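Local structure of alanine dehydrogenase (Archaeoglobus fulgidus, 1OMO) at the interface of chains A and B. The protein catalyses the reversible NAD-dependent oxidative deamination of L-alanine to pyruvate and ammonium, working as a homodimer. Residues are numbered along the deposited sequence; one frame, centred on the assembly and turned at random. Chains: chain A/B, alanine dehydrogenase.

The interface of chains A and B. Residues chain A 46, 51, 68, 70, 73, 78, 82; chain B 88, 90-95.
The loop B:Pro90 to B:Phe94, linking strands 83-88 and 95-100, is read mainly through its backbone by polar side chains of the other subunit. The imidazole of A:His70 lies flat against it, with the carbonyl carbon C of B:Thr92 3.6 Å from the ring centroid and the B:Gly93 N over the same face. At the ring's rim, NE2 of A:His70 gives a hydrogen bond of 2.9 Å to the B:Pro90 O; the donor stands 55° above the carbonyl plane, off the lone pairs. The carboxamide ND2 of A:Asn73 is better aligned, reaching the B:Thr92 O at 2.8 Å, nearly straight (170° at H) and on a lone pair. Its OD1 shares water 2 with the B:Glu91 O. Flanking this core, SD of A:Met82, on a chain bent at chi3 (-79°), meets CD1 of B:Phe94 at 3.3 Å, while CB of B:Pro90 sits over the rim of one face of A:Phe46.

In the second shell, OD1 of A:Asn68 accepts a bent bond from A:His70 ND1 at 2.9 Å, tilted from the ring plane, helping to set the imidazole's rotation; the same OD1 faces the B:Thr92 O, an unfavourable acceptor pair. Donation from both nitrogens would need a protonated ring, though the charge is not seen. A:Asn68 ND2 is held by the A:Met82 O at 3.1 Å. Within the partner's loop, B:Phe94 N donates to B:Thr92 OG1 at 3.1 Å. An alanine in place of A:His70 would remove both ring hydrogen bonds and the face covering B:Thr92, and would probably loosen the loop. The patch centre lies about 13 Å from A:Lys65, the likely catalytic proton donor/acceptor. Repeated by two-fold symmetry, the patch helps join the subunits of the homodimer.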
ATOM      1  N   PHE A  46      -4.410 -12.254  -7.586  1.00 31.83           N
ATOM      2  CA  PHE A  46      -3.572 -13.277  -8.200  1.00 31.85           C
ATOM      3  C   PHE A  46      -4.516 -14.425  -8.575  1.00 34.58           C
ATOM      4  O   PHE A  46      -5.709 -14.372  -8.258  1.00 34.78           O
ATOM      5  CB  PHE A  46      -2.510 -13.779  -7.211  1.00 30.43           C
ATOM      6  CG  PHE A  46      -1.669 -12.688  -6.610  1.00 26.73           C
ATOM      7  CD1 PHE A  46      -1.567 -12.564  -5.233  1.00 24.54           C
ATOM      8  CD2 PHE A  46      -1.016 -11.748  -7.423  1.00 27.44           C
ATOM      9  CE1 PHE A  46      -0.835 -11.525  -4.670  1.00 25.70           C
ATOM     10  CE2 PHE A  46      -0.286 -10.702  -6.871  1.00 25.03           C
ATOM     11  CZ  PHE A  46      -0.194 -10.587  -5.499  1.00 26.50           C
ATOM     12  N   LEU A  51      -3.242 -10.045  -2.390  1.00 19.32           N
ATOM     13  CA  LEU A  51      -2.513  -9.220  -1.423  1.00 18.77           C
ATOM     14  C   LEU A  51      -3.273  -7.884  -1.341  1.00 19.03           C
ATOM     15  O   LEU A  51      -3.841  -7.419  -2.335  1.00 18.11           O
ATOM     16  CB  LEU A  51      -1.066  -8.990  -1.877  1.00 15.72           C
ATOM     17  CG  LEU A  51      -0.102 -10.044  -1.326  1.00 15.76           C
ATOM     18  CD1 LEU A  51       1.157 -10.146  -2.164  1.00 11.54           C
ATOM     19  CD2 LEU A  51       0.223  -9.704   0.108  1.00 10.97           C
ATOM     20  N   ASN A  68      -1.970 -10.985   2.794  1.00 18.88           N
ATOM     21  CA  ASN A  68      -2.303 -11.843   1.666  1.00 21.20           C
ATOM     22  C   ASN A  68      -3.373 -12.879   2.077  1.00 24.37           C
ATOM     23  O   ASN A  68      -3.642 -13.101   3.266  1.00 20.43           O
ATOM     24  CB  ASN A  68      -1.090 -12.606   1.219  1.00 18.63           C
ATOM     25  CG  ASN A  68      -0.926 -13.864   1.997  1.00 19.42           C
ATOM     26  OD1 ASN A  68      -1.260 -14.959   1.519  1.00 21.40           O
ATOM     27  ND2 ASN A  68      -0.440 -13.734   3.211  1.00 14.30           N
ATOM     28  N   HIS A  70      -4.107 -16.719   0.628  1.00 27.85           N
ATOM     29  CA  HIS A  70      -3.930 -17.852  -0.268  1.00 29.31           C
ATOM     30  C   HIS A  70      -4.424 -19.235   0.301  1.00 31.11           C
ATOM     31  O   HIS A  70      -3.663 -19.999   0.932  1.00 26.97           O
ATOM     32  CB  HIS A  70      -2.463 -17.946  -0.696  1.00 30.70           C
ATOM     33  CG  HIS A  70      -2.031 -16.857  -1.633  1.00 31.61           C
ATOM     34  ND1 HIS A  70      -1.975 -15.530  -1.264  1.00 31.12           N
ATOM     35  CD2 HIS A  70      -1.618 -16.902  -2.922  1.00 32.57           C
ATOM     36  CE1 HIS A  70      -1.547 -14.806  -2.280  1.00 28.29           C
ATOM     37  NE2 HIS A  70      -1.321 -15.612  -3.299  1.00 30.26           N
ATOM     38  N   ASN A  73      -2.725 -22.426   0.599  1.00 38.84           N
ATOM     39  CA  ASN A  73      -1.563 -22.373   1.477  1.00 38.78           C
ATOM     40  C   ASN A  73      -1.522 -23.493   2.527  1.00 39.27           C
ATOM     41  O   ASN A  73      -0.507 -24.171   2.662  1.00 39.55           O
ATOM     42  CB  ASN A  73      -1.462 -20.987   2.159  1.00 36.83           C
ATOM     43  CG  ASN A  73      -0.593 -19.996   1.363  1.00 36.14           C
ATOM     44  OD1 ASN A  73       0.066 -20.364   0.388  1.00 34.08           O
ATOM     45  ND2 ASN A  73      -0.587 -18.747   1.789  1.00 32.54           N
ATOM     46  N   LEU A  78       1.522 -23.742   4.959  1.00 36.71           N
ATOM     47  CA  LEU A  78       1.619 -22.351   5.393  1.00 33.97           C
ATOM     48  C   LEU A  78       0.263 -21.782   5.719  1.00 31.37           C
ATOM     49  O   LEU A  78      -0.746 -22.228   5.196  1.00 28.70           O
ATOM     50  CB  LEU A  78       2.224 -21.472   4.302  1.00 33.51           C
ATOM     51  CG  LEU A  78       3.667 -21.622   3.870  1.00 33.85           C
ATOM     52  CD1 LEU A  78       3.834 -20.979   2.475  1.00 32.83           C
ATOM     53  CD2 LEU A  78       4.580 -20.996   4.919  1.00 32.65           C
ATOM     54  N   MET A  82      -1.016 -14.075   6.127  1.00 24.14           N
ATOM     55  CA  MET A  82       0.216 -13.620   6.752  1.00 21.52           C
ATOM     56  C   MET A  82       0.146 -12.105   6.545  1.00 20.04           C
ATOM     57  O   MET A  82      -0.315 -11.625   5.504  1.00 17.90           O
ATOM     58  CB  MET A  82       1.438 -14.210   6.057  1.00 22.57           C
ATOM     59  CG  MET A  82       1.743 -15.666   6.417  1.00 25.66           C
ATOM     60  SD  MET A  82       2.940 -16.403   5.243  1.00 31.43           S
ATOM     61  CE  MET A  82       1.813 -16.749   3.903  1.00 28.32           C
TER
ATOM     62  N   ASN B  88       7.048 -10.218  -2.425  1.00 18.07           N
ATOM     63  CA  ASN B  88       6.284 -11.426  -2.119  1.00 18.56           C
ATOM     64  C   ASN B  88       6.112 -12.428  -3.266  1.00 20.10           C
ATOM     65  O   ASN B  88       6.204 -12.080  -4.451  1.00 17.86           O
ATOM     66  CB  ASN B  88       4.862 -11.047  -1.685  1.00 17.15           C
ATOM     67  CG  ASN B  88       4.820  -9.993  -0.589  1.00 18.31           C
ATOM     68  OD1 ASN B  88       5.232  -8.845  -0.793  1.00 17.35           O
ATOM     69  ND2 ASN B  88       4.299 -10.369   0.573  1.00 16.78           N
ATOM     70  N   PRO B  90       3.740 -14.525  -5.521  1.00 22.67           N
ATOM     71  CA  PRO B  90       2.316 -14.391  -5.885  1.00 23.28           C
ATOM     72  C   PRO B  90       1.576 -15.708  -5.701  1.00 24.40           C
ATOM     73  O   PRO B  90       0.344 -15.755  -5.702  1.00 22.68           O
ATOM     74  CB  PRO B  90       2.362 -13.985  -7.351  1.00 23.15           C
ATOM     75  CG  PRO B  90       3.779 -13.438  -7.522  1.00 22.42           C
ATOM     76  CD  PRO B  90       4.608 -14.318  -6.694  1.00 18.33           C
ATOM     77  N   GLU B  91       2.358 -16.766  -5.528  1.00 26.57           N
ATOM     78  CA  GLU B  91       1.846 -18.119  -5.362  1.00 29.79           C
ATOM     79  C   GLU B  91       1.331 -18.421  -3.958  1.00 29.29           C
ATOM     80  O   GLU B  91       0.250 -18.992  -3.804  1.00 28.11           O
ATOM     81  CB  GLU B  91       2.947 -19.130  -5.722  1.00 33.62           C
ATOM     82  CG  GLU B  91       2.603 -20.026  -6.904  1.00 42.05           C
ATOM     83  CD  GLU B  91       2.063 -19.248  -8.096  1.00 45.21           C
ATOM     84  OE1 GLU B  91       2.809 -18.405  -8.644  1.00 48.25           O
ATOM     85  OE2 GLU B  91       0.889 -19.477  -8.474  1.00 48.44           O
ATOM     86  N   THR B  92       2.120 -18.064  -2.946  1.00 27.75           N
ATOM     87  CA  THR B  92       1.750 -18.295  -1.550  1.00 26.26           C
ATOM     88  C   THR B  92       1.466 -16.968  -0.838  1.00 24.86           C
ATOM     89  O   THR B  92       0.853 -16.953   0.213  1.00 23.81           O
ATOM     90  CB  THR B  92       2.865 -19.029  -0.817  1.00 27.60           C
ATOM     91  OG1 THR B  92       3.960 -18.137  -0.639  1.00 29.87           O
ATOM     92  CG2 THR B  92       3.369 -20.232  -1.635  1.00 27.06           C
ATOM     93  N   GLY B  93       1.906 -15.850  -1.424  1.00 23.26           N
ATOM     94  CA  GLY B  93       1.684 -14.554  -0.803  1.00 19.78           C
ATOM     95  C   GLY B  93       2.753 -14.292   0.259  1.00 20.19           C
ATOM     96  O   GLY B  93       2.791 -13.222   0.869  1.00 21.17           O
ATOM     97  N   PHE B  94       3.639 -15.258   0.475  1.00 17.31           N
ATOM     98  CA  PHE B  94       4.676 -15.118   1.488  1.00 18.43           C
ATOM     99  C   PHE B  94       5.610 -13.925   1.207  1.00 18.44           C
ATOM    100  O   PHE B  94       5.967 -13.671   0.065  1.00 19.45           O
ATOM    101  CB  PHE B  94       5.506 -16.391   1.562  1.00 17.42           C
ATOM    102  CG  PHE B  94       6.416 -16.445   2.740  1.00 19.15           C
ATOM    103  CD1 PHE B  94       5.932 -16.812   3.988  1.00 19.64           C
ATOM    104  CD2 PHE B  94       7.750 -16.089   2.620  1.00 19.35           C
ATOM    105  CE1 PHE B  94       6.762 -16.821   5.103  1.00 20.37           C
ATOM    106  CE2 PHE B  94       8.606 -16.093   3.750  1.00 20.22           C
ATOM    107  CZ  PHE B  94       8.104 -16.459   4.989  1.00 19.89           C
ATOM    108  N   PRO B  95       5.974 -13.158   2.253  1.00 19.03           N
ATOM    109  CA  PRO B  95       6.879 -12.002   2.071  1.00 16.94           C
ATOM    110  C   PRO B  95       8.323 -12.530   2.091  1.00 16.81           C
ATOM    111  O   PRO B  95       8.904 -12.806   3.141  1.00 16.39           O
ATOM    112  CB  PRO B  95       6.540 -11.100   3.257  1.00 15.03           C
ATOM    113  CG  PRO B  95       6.163 -12.077   4.338  1.00 18.75           C
ATOM    114  CD  PRO B  95       5.349 -13.142   3.596  1.00 17.92           C
TER
HETATM  115  O   HOH W   1       1.766 -11.730   3.320  1.00 11.43           O
HETATM  116  O   HOH W   2      -1.237 -20.689  -1.955  1.00 24.95           O